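Local coordinates for N-terminal acetyltransferase-like protein (Chaetomium thermophilum, PDB 5NNP) that probably serves as the tetratricopeptide-repeat auxiliary subunit of an N-terminal acetyltransferase A complex, acting as a helical scaffold, at residues A[160-165]-A[199-204]; A[205-210]-A[229-234]; A[236-241]-A[265-270]. All blocks are in the same frame, centred on the assembly; numbering follows the deposited sequence.

Interaction 1 (A[160-165]-A[199-204]); sequences GNLEKA and AERGDI
Each carboxylate oxygen of Glu200 has its own partner, OE1 in a salt bridge with Arg545 and OE2 in a hydrogen bond with His157; together they hold the carboxylate, while the root of the same side chain meets Leu162 across the contact. The site joins two turns of a superhelix of the tetratricopeptide-repeat type: 160-165 links helix 146-159 to helix 162-175. The turn at 199-204 links helix 185-200 to helix 204-214. The turns are built alike, each with a glycine of positive phi closing a Schellman motif (Gly160, Gly202), then an N-cap residue (Asn161, Asp203).

Leu162 CD2 lies 3.7 Å from Glu200 CB, the two side chains crossing at about a right angle. Beside it Leu162 CB touches Arg201 CG at 3.6 Å, those chains running past each other in opposite senses. The Arg201 chain then bends at chi3 (59°), which lays its guanidinium flat against the start of helix 162-175, with Glu163 CA 3.8 Å above the plane and over its centre. Glu163 CG packs over one face of the group, 3.6 Å from Arg201 NH2. The Glu163 carboxylate is turned 18° from the guanidinium plane, but Glu163 OE1 is 4.2 Å from Arg201 NH2 and well out of that plane, so the carboxylate offers charge attraction without a hydrogen bond. The salt bridge of Arg201 goes instead from NH1 to Glu166. A leucine in place of Arg201 would probably leave Glu166 OE1 without that mate and strip the flat cover from Glu163 CA. In the capping bond, Lys164 N stands 3.2 Å from Asn161 OD1 and 55° out of its carbonyl plane.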
ATOM      1  N   GLY A 160       1.771 -22.451  -6.287  1.00 33.77           N
ATOM      2  CA  GLY A 160       0.960 -22.752  -7.461  1.00 28.51           C
ATOM      3  C   GLY A 160       0.318 -24.134  -7.442  1.00 40.75           C
ATOM      4  O   GLY A 160      -0.437 -24.477  -8.342  1.00 38.33           O
ATOM      5  N   ASN A 161       0.606 -24.928  -6.410  1.00 34.36           N
ATOM      6  CA  ASN A 161       0.008 -26.249  -6.262  1.00 33.52           C
ATOM      7  C   ASN A 161      -1.304 -26.192  -5.468  1.00 35.61           C
ATOM      8  O   ASN A 161      -1.367 -26.598  -4.299  1.00 41.09           O
ATOM      9  CB  ASN A 161       1.003 -27.198  -5.584  1.00 40.44           C
ATOM     10  CG  ASN A 161       0.695 -28.654  -5.842  1.00 49.66           C
ATOM     11  OD1 ASN A 161      -0.434 -29.013  -6.168  1.00 51.55           O
ATOM     12  ND2 ASN A 161       1.705 -29.509  -5.684  1.00 57.96           N
ATOM     13  N   LEU A 162      -2.353 -25.686  -6.101  1.00 34.88           N
ATOM     14  CA  LEU A 162      -3.641 -25.524  -5.437  1.00 34.67           C
ATOM     15  C   LEU A 162      -4.255 -26.866  -5.011  1.00 36.93           C
ATOM     16  O   LEU A 162      -4.735 -27.000  -3.888  1.00 42.77           O
ATOM     17  CB  LEU A 162      -4.597 -24.752  -6.346  1.00 42.98           C
ATOM     18  CG  LEU A 162      -4.495 -23.219  -6.184  1.00 48.49           C
ATOM     19  CD1 LEU A 162      -3.062 -22.734  -6.303  1.00 38.99           C
ATOM     20  CD2 LEU A 162      -5.383 -22.493  -7.192  1.00 54.23           C
ATOM     21  N   GLU A 163      -4.212 -27.865  -5.883  1.00 35.90           N
ATOM     22  CA  GLU A 163      -4.728 -29.185  -5.539  1.00 42.37           C
ATOM     23  C   GLU A 163      -4.109 -29.743  -4.252  1.00 44.74           C
ATOM     24  O   GLU A 163      -4.827 -30.282  -3.400  1.00 37.99           O
ATOM     25  CB  GLU A 163      -4.505 -30.182  -6.685  1.00 37.79           C
ATOM     26  CG  GLU A 163      -5.242 -31.509  -6.501  1.00 47.15           C
ATOM     27  CD  GLU A 163      -5.104 -32.439  -7.702  1.00 65.35           C
ATOM     28  OE1 GLU A 163      -4.435 -32.051  -8.683  1.00 73.78           O
ATOM     29  OE2 GLU A 163      -5.662 -33.555  -7.669  1.00 66.92           O
ATOM     30  N   LYS A 164      -2.794 -29.621  -4.095  1.00 40.53           N
ATOM     31  CA  LYS A 164      -2.172 -30.153  -2.889  1.00 45.03           C
ATOM     32  C   LYS A 164      -2.508 -29.284  -1.667  1.00 41.89           C
ATOM     33  O   LYS A 164      -2.658 -29.789  -0.559  1.00 45.32           O
ATOM     34  CB  LYS A 164      -0.655 -30.284  -3.062  1.00 51.06           C
ATOM     35  CG  LYS A 164      -0.060 -31.510  -2.370  1.00 58.10           C
ATOM     36  CD  LYS A 164      -0.578 -32.798  -2.997  1.00 64.36           C
ATOM     37  CE  LYS A 164       0.080 -34.038  -2.401  1.00 71.23           C
ATOM     38  NZ  LYS A 164      -0.113 -34.096  -0.930  1.00 75.38           N
ATOM     39  N   ALA A 165      -2.640 -27.978  -1.859  1.00 35.34           N
ATOM     40  CA  ALA A 165      -2.985 -27.130  -0.730  1.00 37.59           C
ATOM     41  C   ALA A 165      -4.390 -27.459  -0.219  1.00 42.43           C
ATOM     42  O   ALA A 165      -4.641 -27.467   0.991  1.00 44.82           O
ATOM     43  CB  ALA A 165      -2.881 -25.659  -1.110  1.00 36.98           C
ATOM     44  N   ALA A 199     -12.193 -21.915  -5.504  1.00 42.38           N
ATOM     45  CA  ALA A 199     -12.598 -21.015  -6.570  1.00 46.91           C
ATOM     46  C   ALA A 199     -11.399 -20.683  -7.454  1.00 42.77           C
ATOM     47  O   ALA A 199     -11.502 -20.687  -8.679  1.00 35.93           O
ATOM     48  CB  ALA A 199     -13.227 -19.753  -5.998  1.00 31.49           C
ATOM     49  N   GLU A 200     -10.253 -20.422  -6.835  1.00 40.23           N
ATOM     50  CA  GLU A 200      -9.047 -20.168  -7.620  1.00 45.82           C
ATOM     51  C   GLU A 200      -8.710 -21.363  -8.532  1.00 51.05           C
ATOM     52  O   GLU A 200      -8.122 -21.178  -9.593  1.00 49.10           O
ATOM     53  CB  GLU A 200      -7.860 -19.834  -6.714  1.00 41.54           C
ATOM     54  CG  GLU A 200      -7.947 -18.456  -6.084  1.00 48.03           C
ATOM     55  CD  GLU A 200      -6.636 -17.999  -5.477  1.00 55.08           C
ATOM     56  OE1 GLU A 200      -6.654 -16.974  -4.746  1.00 53.90           O
ATOM     57  OE2 GLU A 200      -5.603 -18.665  -5.732  1.00 48.20           O
ATOM     58  N   ARG A 201      -9.098 -22.574  -8.134  1.00 44.32           N
ATOM     59  CA  ARG A 201      -8.921 -23.718  -9.016  1.00 46.01           C
ATOM     60  C   ARG A 201      -9.916 -23.628 -10.171  1.00 50.92           C
ATOM     61  O   ARG A 201      -9.779 -24.345 -11.158  1.00 50.27           O
ATOM     62  CB  ARG A 201      -9.071 -25.045  -8.264  1.00 37.03           C
ATOM     63  CG  ARG A 201      -8.048 -25.194  -7.153  1.00 42.90           C
ATOM     64  CD  ARG A 201      -8.147 -26.534  -6.466  1.00 42.52           C
ATOM     65  NE  ARG A 201      -7.951 -27.619  -7.415  1.00 42.96           N
ATOM     66  CZ  ARG A 201      -8.205 -28.893  -7.155  1.00 45.11           C
ATOM     67  NH1 ARG A 201      -8.685 -29.245  -5.964  1.00 49.63           N
ATOM     68  NH2 ARG A 201      -7.994 -29.809  -8.090  1.00 44.23           N
ATOM     69  N   GLY A 202     -10.902 -22.736 -10.057  1.00 47.76           N
ATOM     70  CA  GLY A 202     -11.795 -22.441 -11.169  1.00 45.46           C
ATOM     71  C   GLY A 202     -13.093 -23.213 -11.118  1.00 52.47           C
ATOM     72  O   GLY A 202     -13.859 -23.223 -12.076  1.00 51.87           O
ATOM     73  N   ASP A 203     -13.334 -23.864  -9.985  1.00 56.79           N
ATOM     74  CA  ASP A 203     -14.522 -24.681  -9.786  1.00 53.39           C
ATOM     75  C   ASP A 203     -15.602 -23.899  -9.041  1.00 52.60           C
ATOM     76  O   ASP A 203     -15.859 -24.145  -7.865  1.00 48.77           O
ATOM     77  CB  ASP A 203     -14.158 -25.937  -9.010  1.00 57.65           C
ATOM     78  CG  ASP A 203     -15.042 -27.113  -9.353  1.00 67.43           C
ATOM     79  OD1 ASP A 203     -14.536 -28.255  -9.294  1.00 72.16           O
ATOM     80  OD2 ASP A 203     -16.233 -26.898  -9.675  1.00 70.86           O
ATOM     81  N   ILE A 204     -16.225 -22.947  -9.727  1.00 49.23           N
ATOM     82  CA  ILE A 204     -17.178 -22.060  -9.079  1.00 49.13           C
ATOM     83  C   ILE A 204     -18.400 -22.834  -8.596  1.00 55.57           C
ATOM     84  O   ILE A 204     -18.984 -22.528  -7.564  1.00 62.87           O
ATOM     85  CB  ILE A 204     -17.613 -20.925 -10.022  1.00 46.56           C
ATOM     86  CG1 ILE A 204     -16.386 -20.122 -10.469  1.00 41.80           C
ATOM     87  CG2 ILE A 204     -18.615 -20.023  -9.334  1.00 44.62           C
ATOM     88  CD1 ILE A 204     -15.549 -19.620  -9.326  1.00 37.89           C
TER

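Interaction 2 (A[205-210]-A[229-234]); sequences ERALQH and ASYLSK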
ATOM      1  N   GLU A 205     -18.778 -23.850  -9.347  1.00 56.41           N
ATOM      2  CA  GLU A 205     -19.876 -24.710  -8.944  1.00 63.15           C
ATOM      3  C   GLU A 205     -19.607 -25.341  -7.572  1.00 57.71           C
ATOM      4  O   GLU A 205     -20.469 -25.369  -6.700  1.00 51.81           O
ATOM      5  CB  GLU A 205     -20.089 -25.794  -9.998  1.00 72.66           C
ATOM      6  CG  GLU A 205     -21.157 -26.805  -9.653  1.00 86.02           C
ATOM      7  CD  GLU A 205     -22.546 -26.233  -9.787  1.00 92.47           C
ATOM      8  OE1 GLU A 205     -22.723 -25.335 -10.635  1.00 99.15           O
ATOM      9  OE2 GLU A 205     -23.452 -26.675  -9.048  1.00 88.78           O
ATOM     10  N   ARG A 206     -18.399 -25.848  -7.383  1.00 55.41           N
ATOM     11  CA  ARG A 206     -18.080 -26.560  -6.160  1.00 47.73           C
ATOM     12  C   ARG A 206     -17.883 -25.611  -4.990  1.00 51.66           C
ATOM     13  O   ARG A 206     -18.231 -25.935  -3.851  1.00 60.17           O
ATOM     14  CB  ARG A 206     -16.830 -27.405  -6.356  1.00 44.95           C
ATOM     15  CG  ARG A 206     -16.743 -28.582  -5.420  1.00 39.84           C
ATOM     16  CD  ARG A 206     -15.577 -29.444  -5.792  1.00 39.82           C
ATOM     17  NE  ARG A 206     -14.428 -29.235  -4.917  1.00 43.03           N
ATOM     18  CZ  ARG A 206     -13.230 -28.858  -5.343  1.00 43.42           C
ATOM     19  NH1 ARG A 206     -13.014 -28.633  -6.636  1.00 54.24           N
ATOM     20  NH2 ARG A 206     -12.247 -28.719  -4.476  1.00 38.95           N
ATOM     21  N   ALA A 207     -17.319 -24.443  -5.272  1.00 42.58           N
ATOM     22  CA  ALA A 207     -17.065 -23.455  -4.238  1.00 38.91           C
ATOM     23  C   ALA A 207     -18.368 -22.930  -3.629  1.00 40.58           C
ATOM     24  O   ALA A 207     -18.433 -22.660  -2.421  1.00 43.74           O
ATOM     25  CB  ALA A 207     -16.227 -22.304  -4.798  1.00 40.90           C
ATOM     26  N   LEU A 208     -19.398 -22.773  -4.454  1.00 42.99           N
ATOM     27  CA  LEU A 208     -20.693 -22.323  -3.952  1.00 47.05           C
ATOM     28  C   LEU A 208     -21.300 -23.402  -3.059  1.00 45.69           C
ATOM     29  O   LEU A 208     -21.814 -23.137  -1.971  1.00 47.77           O
ATOM     30  CB  LEU A 208     -21.647 -21.987  -5.100  1.00 47.67           C
ATOM     31  CG  LEU A 208     -23.005 -21.441  -4.640  1.00 44.11           C
ATOM     32  CD1 LEU A 208     -22.812 -20.238  -3.728  1.00 38.41           C
ATOM     33  CD2 LEU A 208     -23.880 -21.079  -5.814  1.00 41.46           C
ATOM     34  N   GLN A 209     -21.225 -24.630  -3.545  1.00 42.67           N
ATOM     35  CA  GLN A 209     -21.626 -25.801  -2.790  1.00 42.38           C
ATOM     36  C   GLN A 209     -20.909 -25.864  -1.434  1.00 44.88           C
ATOM     37  O   GLN A 209     -21.538 -26.110  -0.399  1.00 46.94           O
ATOM     38  CB  GLN A 209     -21.349 -27.052  -3.625  1.00 47.70           C
ATOM     39  CG  GLN A 209     -21.388 -28.370  -2.867  1.00 67.90           C
ATOM     40  CD  GLN A 209     -20.849 -29.538  -3.697  1.00 84.98           C
ATOM     41  OE1 GLN A 209     -20.897 -29.518  -4.931  1.00 89.26           O
ATOM     42  NE2 GLN A 209     -20.327 -30.558  -3.018  1.00 90.49           N
ATOM     43  N   HIS A 210     -19.598 -25.629  -1.438  1.00 37.77           N
ATOM     44  CA  HIS A 210     -18.811 -25.696  -0.208  1.00 39.08           C
ATOM     45  C   HIS A 210     -19.119 -24.511   0.690  1.00 43.25           C
ATOM     46  O   HIS A 210     -19.079 -24.620   1.914  1.00 40.11           O
ATOM     47  CB  HIS A 210     -17.314 -25.752  -0.523  1.00 37.01           C
ATOM     48  CG  HIS A 210     -16.434 -25.656   0.685  1.00 42.82           C
ATOM     49  ND1 HIS A 210     -15.797 -24.487   1.058  1.00 40.88           N
ATOM     50  CD2 HIS A 210     -16.074 -26.586   1.601  1.00 38.81           C
ATOM     51  CE1 HIS A 210     -15.087 -24.703   2.150  1.00 31.60           C
ATOM     52  NE2 HIS A 210     -15.237 -25.970   2.499  1.00 49.43           N
ATOM     53  N   ALA A 229     -22.568 -13.914  -3.585  1.00 46.73           N
ATOM     54  CA  ALA A 229     -23.090 -13.137  -4.709  1.00 42.62           C
ATOM     55  C   ALA A 229     -22.230 -13.329  -5.944  1.00 43.29           C
ATOM     56  O   ALA A 229     -22.741 -13.538  -7.044  1.00 41.26           O
ATOM     57  CB  ALA A 229     -23.181 -11.653  -4.355  1.00 35.43           C
ATOM     58  N   SER A 230     -20.921 -13.260  -5.749  1.00 43.19           N
ATOM     59  CA  SER A 230     -19.971 -13.456  -6.827  1.00 45.26           C
ATOM     60  C   SER A 230     -20.180 -14.790  -7.555  1.00 51.70           C
ATOM     61  O   SER A 230     -20.200 -14.834  -8.786  1.00 55.10           O
ATOM     62  CB  SER A 230     -18.546 -13.367  -6.287  1.00 39.70           C
ATOM     63  OG  SER A 230     -17.610 -13.552  -7.327  1.00 46.02           O
ATOM     64  N   TYR A 231     -20.349 -15.870  -6.799  1.00 50.40           N
ATOM     65  CA  TYR A 231     -20.496 -17.200  -7.392  1.00 45.96           C
ATOM     66  C   TYR A 231     -21.822 -17.348  -8.115  1.00 54.31           C
ATOM     67  O   TYR A 231     -21.886 -17.884  -9.229  1.00 52.55           O
ATOM     68  CB  TYR A 231     -20.404 -18.286  -6.326  1.00 43.35           C
ATOM     69  CG  TYR A 231     -19.080 -18.406  -5.622  1.00 42.64           C
ATOM     70  CD1 TYR A 231     -17.903 -18.008  -6.236  1.00 40.02           C
ATOM     71  CD2 TYR A 231     -19.006 -18.943  -4.342  1.00 43.70           C
ATOM     72  CE1 TYR A 231     -16.690 -18.138  -5.593  1.00 38.98           C
ATOM     73  CE2 TYR A 231     -17.799 -19.075  -3.690  1.00 42.47           C
ATOM     74  CZ  TYR A 231     -16.643 -18.674  -4.319  1.00 42.23           C
ATOM     75  OH  TYR A 231     -15.439 -18.807  -3.665  1.00 42.91           O
ATOM     76  N   LEU A 232     -22.896 -16.916  -7.458  1.00 53.12           N
ATOM     77  CA  LEU A 232     -24.211 -16.988  -8.075  1.00 52.17           C
ATOM     78  C   LEU A 232     -24.220 -16.234  -9.400  1.00 58.71           C
ATOM     79  O   LEU A 232     -24.771 -16.720 -10.387  1.00 58.17           O
ATOM     80  CB  LEU A 232     -25.289 -16.427  -7.151  1.00 47.03           C
ATOM     81  CG  LEU A 232     -25.690 -17.261  -5.937  1.00 52.88           C
ATOM     82  CD1 LEU A 232     -26.705 -16.506  -5.091  1.00 53.71           C
ATOM     83  CD2 LEU A 232     -26.246 -18.620  -6.349  1.00 55.88           C
ATOM     84  N   SER A 233     -23.594 -15.056  -9.431  1.00 58.08           N
ATOM     85  CA  SER A 233     -23.614 -14.250 -10.648  1.00 55.84           C
ATOM     86  C   SER A 233     -22.845 -14.955 -11.761  1.00 59.59           C
ATOM     87  O   SER A 233     -23.335 -15.054 -12.884  1.00 71.49           O
ATOM     88  CB  SER A 233     -23.061 -12.844 -10.409  1.00 52.78           C
ATOM     89  OG  SER A 233     -21.758 -12.873  -9.866  1.00 67.18           O
ATOM     90  N   LYS A 234     -21.661 -15.466 -11.447  1.00 47.07           N
ATOM     91  CA  LYS A 234     -20.881 -16.233 -12.420  1.00 49.46           C
ATOM     92  C   LYS A 234     -21.586 -17.491 -12.913  1.00 52.87           C
ATOM     93  O   LYS A 234     -21.322 -17.950 -14.018  1.00 66.57           O
ATOM     94  CB  LYS A 234     -19.527 -16.620 -11.829  1.00 46.39           C
ATOM     95  CG  LYS A 234     -18.608 -15.444 -11.624  1.00 43.66           C
ATOM     96  CD  LYS A 234     -17.312 -15.897 -11.020  1.00 44.51           C
ATOM     97  CE  LYS A 234     -16.295 -14.787 -10.965  1.00 40.99           C
ATOM     98  NZ  LYS A 234     -15.018 -15.342 -10.435  1.00 50.27           N
TER
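Tyr231 of helix 221-234 meets Ala207 and Leu208 of helix 204-214 with its ring: Tyr231 CZ sits 3.7 Å from Ala207 CB, and Tyr231 CD2 lies 3.8 Å from Leu208 CA. Both neighbours approach the ring obliquely. CG of Tyr231 stands anti to its carbonyl carbon (chi1 -64°), a setting that carries the ring to the backbone of the facing helix.

Aliphatic contacts continue the interface. The side chains of Leu208 and Tyr231 run alongside in opposite senses, with Leu208 CD1 4.0 Å from Tyr231 CB; the other methyl, Leu208 CD2, meets Leu232 CD2 at 3.5 Å, the two leucines lying nearly perpendicular. The local axes come within 9.6 Å at 140° between their directions, an antiparallel pairing of consecutive helices as expected in a helical-repeat solenoid.

Polar links lie at the far end of the tyrosine and run to a third helix, 185-200. Tyr231 OH is hydrogen-bonded to Asn195 OD1, and Asn195 ND2 bonds both the backbone oxygen of Ala207 and His210 ND1. No hydrogen bond joins the two segments themselves. Cohesion here therefore rests on shape and burial of apolar groups, while the buried phenol oxygen has its polar need met by one asparagine that also binds helix 204-214.

Interaction 3 (A[236-241]-A[265-270]); sequences ARKDEA and ALDISA
Lys238 spans the contact from its packed to its exposed side, with CB 3.4 Å from the backbone oxygen of Ala265 and NZ bonded to Asp267. The tight part lies at the lysine's root. There the CA atoms of Lys238 and Ala265 are 4.8 Å apart, the nearest pair across the contact. Ala265 CB lies 3.6 Å from Lys238 O and 4.3 Å from Ala241 CB, so a methyl on one side faces both a backbone carbonyl and a methyl on the other. Ala241 is buried, and it also touches Leu232 of helix 221-234, while Ala265 touches Ala242 one residue further along helix 238-251.

The setting is a pair of turns in an alpha solenoid. Ala236 closes a Schellman motif after helix 221-234, Arg237 takes the N-cap position of helix 238-251, and Asp267 closes a second Schellman motif after helix 256-265. After Asp267 the chain makes no contact with 236-241, and Ile268 packs on helix 273-286. On the side of 236-241 that faces helix 221-234, where both residues touch Leu232, Arg237 grips the carboxylate of Glu240 side-on in a local salt bridge, NE to OE1 and NH2 to OE2.

On the exposed side the contact narrows to Lys238 and Asp267, a salt bridge with the aliphatic chain alongside. Lys238 CG lies anti to its carbonyl carbon (chi1 -76°), and the remaining chain is extended, which brings Lys238 NZ to 2.8 Å from Asp267 OD1, on the syn lone pair. The carboxylate side chain stands roughly square to the lysine chain, and Lys238 CD comes equally near both oxygens, 3.5 Å from OD1 and 3.5 Å from OD2 of Asp267.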
ATOM      1  N   ALA A 236     -24.722 -17.539 -13.404  1.00 61.78           N
ATOM      2  CA  ALA A 236     -25.885 -17.016 -14.125  1.00 56.48           C
ATOM      3  C   ALA A 236     -27.177 -17.395 -13.423  1.00 49.73           C
ATOM      4  O   ALA A 236     -28.220 -17.560 -14.050  1.00 60.02           O
ATOM      5  CB  ALA A 236     -25.894 -17.507 -15.542  1.00 50.82           C
ATOM      6  N   ARG A 237     -27.087 -17.523 -12.109  1.00 51.67           N
ATOM      7  CA  ARG A 237     -28.242 -17.786 -11.267  1.00 58.22           C
ATOM      8  C   ARG A 237     -28.792 -16.455 -10.767  1.00 63.48           C
ATOM      9  O   ARG A 237     -28.549 -16.043  -9.634  1.00 72.59           O
ATOM     10  CB  ARG A 237     -27.841 -18.733 -10.133  1.00 55.96           C
ATOM     11  CG  ARG A 237     -27.466 -20.102 -10.704  1.00 59.08           C
ATOM     12  CD  ARG A 237     -26.834 -21.038  -9.714  1.00 60.99           C
ATOM     13  NE  ARG A 237     -27.684 -21.243  -8.553  1.00 66.16           N
ATOM     14  CZ  ARG A 237     -27.434 -22.135  -7.601  1.00 66.31           C
ATOM     15  NH1 ARG A 237     -26.362 -22.917  -7.681  1.00 55.19           N
ATOM     16  NH2 ARG A 237     -28.260 -22.240  -6.569  1.00 69.17           N
ATOM     17  N   LYS A 238     -29.535 -15.783 -11.644  1.00 60.72           N
ATOM     18  CA  LYS A 238     -29.795 -14.353 -11.506  1.00 54.54           C
ATOM     19  C   LYS A 238     -30.771 -13.991 -10.400  1.00 58.13           C
ATOM     20  O   LYS A 238     -30.486 -13.097  -9.607  1.00 58.13           O
ATOM     21  CB  LYS A 238     -30.277 -13.784 -12.837  1.00 52.10           C
ATOM     22  CG  LYS A 238     -29.127 -13.614 -13.827  1.00 58.79           C
ATOM     23  CD  LYS A 238     -29.539 -12.915 -15.110  1.00 59.30           C
ATOM     24  CE  LYS A 238     -28.366 -12.882 -16.072  1.00 60.26           C
ATOM     25  NZ  LYS A 238     -28.802 -12.626 -17.471  1.00 69.83           N
ATOM     26  N   ASP A 239     -31.907 -14.676 -10.336  1.00 54.91           N
ATOM     27  CA  ASP A 239     -32.851 -14.454  -9.245  1.00 58.40           C
ATOM     28  C   ASP A 239     -32.146 -14.507  -7.897  1.00 62.88           C
ATOM     29  O   ASP A 239     -32.328 -13.630  -7.052  1.00 65.20           O
ATOM     30  CB  ASP A 239     -33.979 -15.487  -9.266  1.00 62.81           C
ATOM     31  CG  ASP A 239     -34.950 -15.281 -10.418  1.00 77.39           C
ATOM     32  OD1 ASP A 239     -34.894 -14.229 -11.089  1.00 74.00           O
ATOM     33  OD2 ASP A 239     -35.787 -16.178 -10.646  1.00 90.17           O
ATOM     34  N   GLU A 240     -31.340 -15.545  -7.702  1.00 58.20           N
ATOM     35  CA  GLU A 240     -30.637 -15.731  -6.445  1.00 52.98           C
ATOM     36  C   GLU A 240     -29.534 -14.690  -6.244  1.00 56.60           C
ATOM     37  O   GLU A 240     -29.312 -14.224  -5.124  1.00 57.68           O
ATOM     38  CB  GLU A 240     -30.050 -17.138  -6.378  1.00 54.02           C
ATOM     39  CG  GLU A 240     -31.069 -18.247  -6.612  1.00 59.19           C
ATOM     40  CD  GLU A 240     -30.411 -19.564  -7.010  1.00 69.47           C
ATOM     41  OE1 GLU A 240     -30.190 -19.771  -8.222  1.00 74.74           O
ATOM     42  OE2 GLU A 240     -30.099 -20.387  -6.119  1.00 65.96           O
ATOM     43  N   ALA A 241     -28.839 -14.329  -7.321  1.00 53.20           N
ATOM     44  CA  ALA A 241     -27.781 -13.328  -7.211  1.00 50.02           C
ATOM     45  C   ALA A 241     -28.392 -11.979  -6.876  1.00 48.36           C
ATOM     46  O   ALA A 241     -27.812 -11.194  -6.131  1.00 46.94           O
ATOM     47  CB  ALA A 241     -26.971 -13.243  -8.487  1.00 42.59           C
ATOM     48  N   ALA A 265     -28.381  -8.454 -12.305  1.00 47.83           N
ATOM     49  CA  ALA A 265     -29.143  -9.647 -11.946  1.00 55.25           C
ATOM     50  C   ALA A 265     -30.628  -9.518 -12.286  1.00 59.38           C
ATOM     51  O   ALA A 265     -31.318 -10.519 -12.486  1.00 59.19           O
ATOM     52  CB  ALA A 265     -28.972  -9.952 -10.460  1.00 53.14           C
ATOM     53  N   LEU A 266     -31.113  -8.283 -12.332  1.00 56.79           N
ATOM     54  CA  LEU A 266     -32.506  -8.012 -12.649  1.00 54.34           C
ATOM     55  C   LEU A 266     -32.724  -7.991 -14.150  1.00 58.57           C
ATOM     56  O   LEU A 266     -33.864  -7.916 -14.617  1.00 62.82           O
ATOM     57  CB  LEU A 266     -32.947  -6.679 -12.051  1.00 57.97           C
ATOM     58  CG  LEU A 266     -33.048  -6.608 -10.529  1.00 56.89           C
ATOM     59  CD1 LEU A 266     -33.460  -5.208 -10.092  1.00 57.21           C
ATOM     60  CD2 LEU A 266     -34.037  -7.635 -10.023  1.00 51.13           C
ATOM     61  N   ASP A 267     -31.628  -8.056 -14.903  1.00 56.78           N
ATOM     62  CA  ASP A 267     -31.693  -8.005 -16.361  1.00 60.94           C
ATOM     63  C   ASP A 267     -32.249  -6.673 -16.832  1.00 59.29           C
ATOM     64  O   ASP A 267     -33.161  -6.626 -17.648  1.00 67.25           O
ATOM     65  CB  ASP A 267     -32.547  -9.154 -16.915  1.00 67.72           C
ATOM     66  CG  ASP A 267     -31.784 -10.461 -16.993  1.00 81.49           C
ATOM     67  OD1 ASP A 267     -30.587 -10.428 -17.357  1.00 87.11           O
ATOM     68  OD2 ASP A 267     -32.373 -11.525 -16.689  1.00 87.07           O
ATOM     69  N   ILE A 268     -31.697  -5.586 -16.309  1.00 65.38           N
ATOM     70  CA  ILE A 268     -32.120  -4.242 -16.702  1.00 69.04           C
ATOM     71  C   ILE A 268     -31.061  -3.645 -17.620  1.00 73.30           C
ATOM     72  O   ILE A 268     -29.878  -3.635 -17.279  1.00 74.38           O
ATOM     73  CB  ILE A 268     -32.344  -3.335 -15.474  1.00 61.13           C
ATOM     74  CG1 ILE A 268     -33.408  -3.950 -14.569  1.00 59.53           C
ATOM     75  CG2 ILE A 268     -32.759  -1.927 -15.894  1.00 61.37           C
ATOM     76  CD1 ILE A 268     -33.745  -3.108 -13.366  1.00 61.56           C
ATOM     77  N   SER A 269     -31.476  -3.177 -18.794  1.00 72.64           N
ATOM     78  CA  SER A 269     -30.521  -2.698 -19.788  1.00 77.96           C
ATOM     79  C   SER A 269     -30.051  -1.288 -19.452  1.00 85.99           C
ATOM     80  O   SER A 269     -30.842  -0.457 -18.997  1.00 94.41           O
ATOM     81  CB  SER A 269     -31.134  -2.744 -21.191  1.00 82.03           C
ATOM     82  OG  SER A 269     -32.417  -2.147 -21.215  1.00 83.09           O
ATOM     83  N   ALA A 270     -28.765  -1.025 -19.674  1.00 78.23           N
ATOM     84  CA  ALA A 270     -28.173   0.270 -19.347  1.00 74.19           C
ATOM     85  C   ALA A 270     -28.896   1.428 -20.043  1.00 81.38           C
ATOM     86  O   ALA A 270     -28.817   2.577 -19.611  1.00 83.06           O
ATOM     87  CB  ALA A 270     -26.706   0.279 -19.708  1.00 67.81           C
TER

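How the interactions relate
The three contacts come in sequence along the chain without overlap. Centres of interactions 1 and 2 are about 14 Å apart and those of 2 and 3 about 15 Å, against about 28 Å between 1 and 3, whose nearest atoms stay about 7 Å apart. Tyr231 of interaction 2 joins the first two, with its OH 3.4 Å from Ala199 CB; Leu232 joins the last two, its backbone O 3.0 Å from Arg237 N in a probable hydrogen bond. Successive helices from 162-175 to 256-265 are thus packed neighbour on neighbour, consistent with a continuous helical-repeat scaffold.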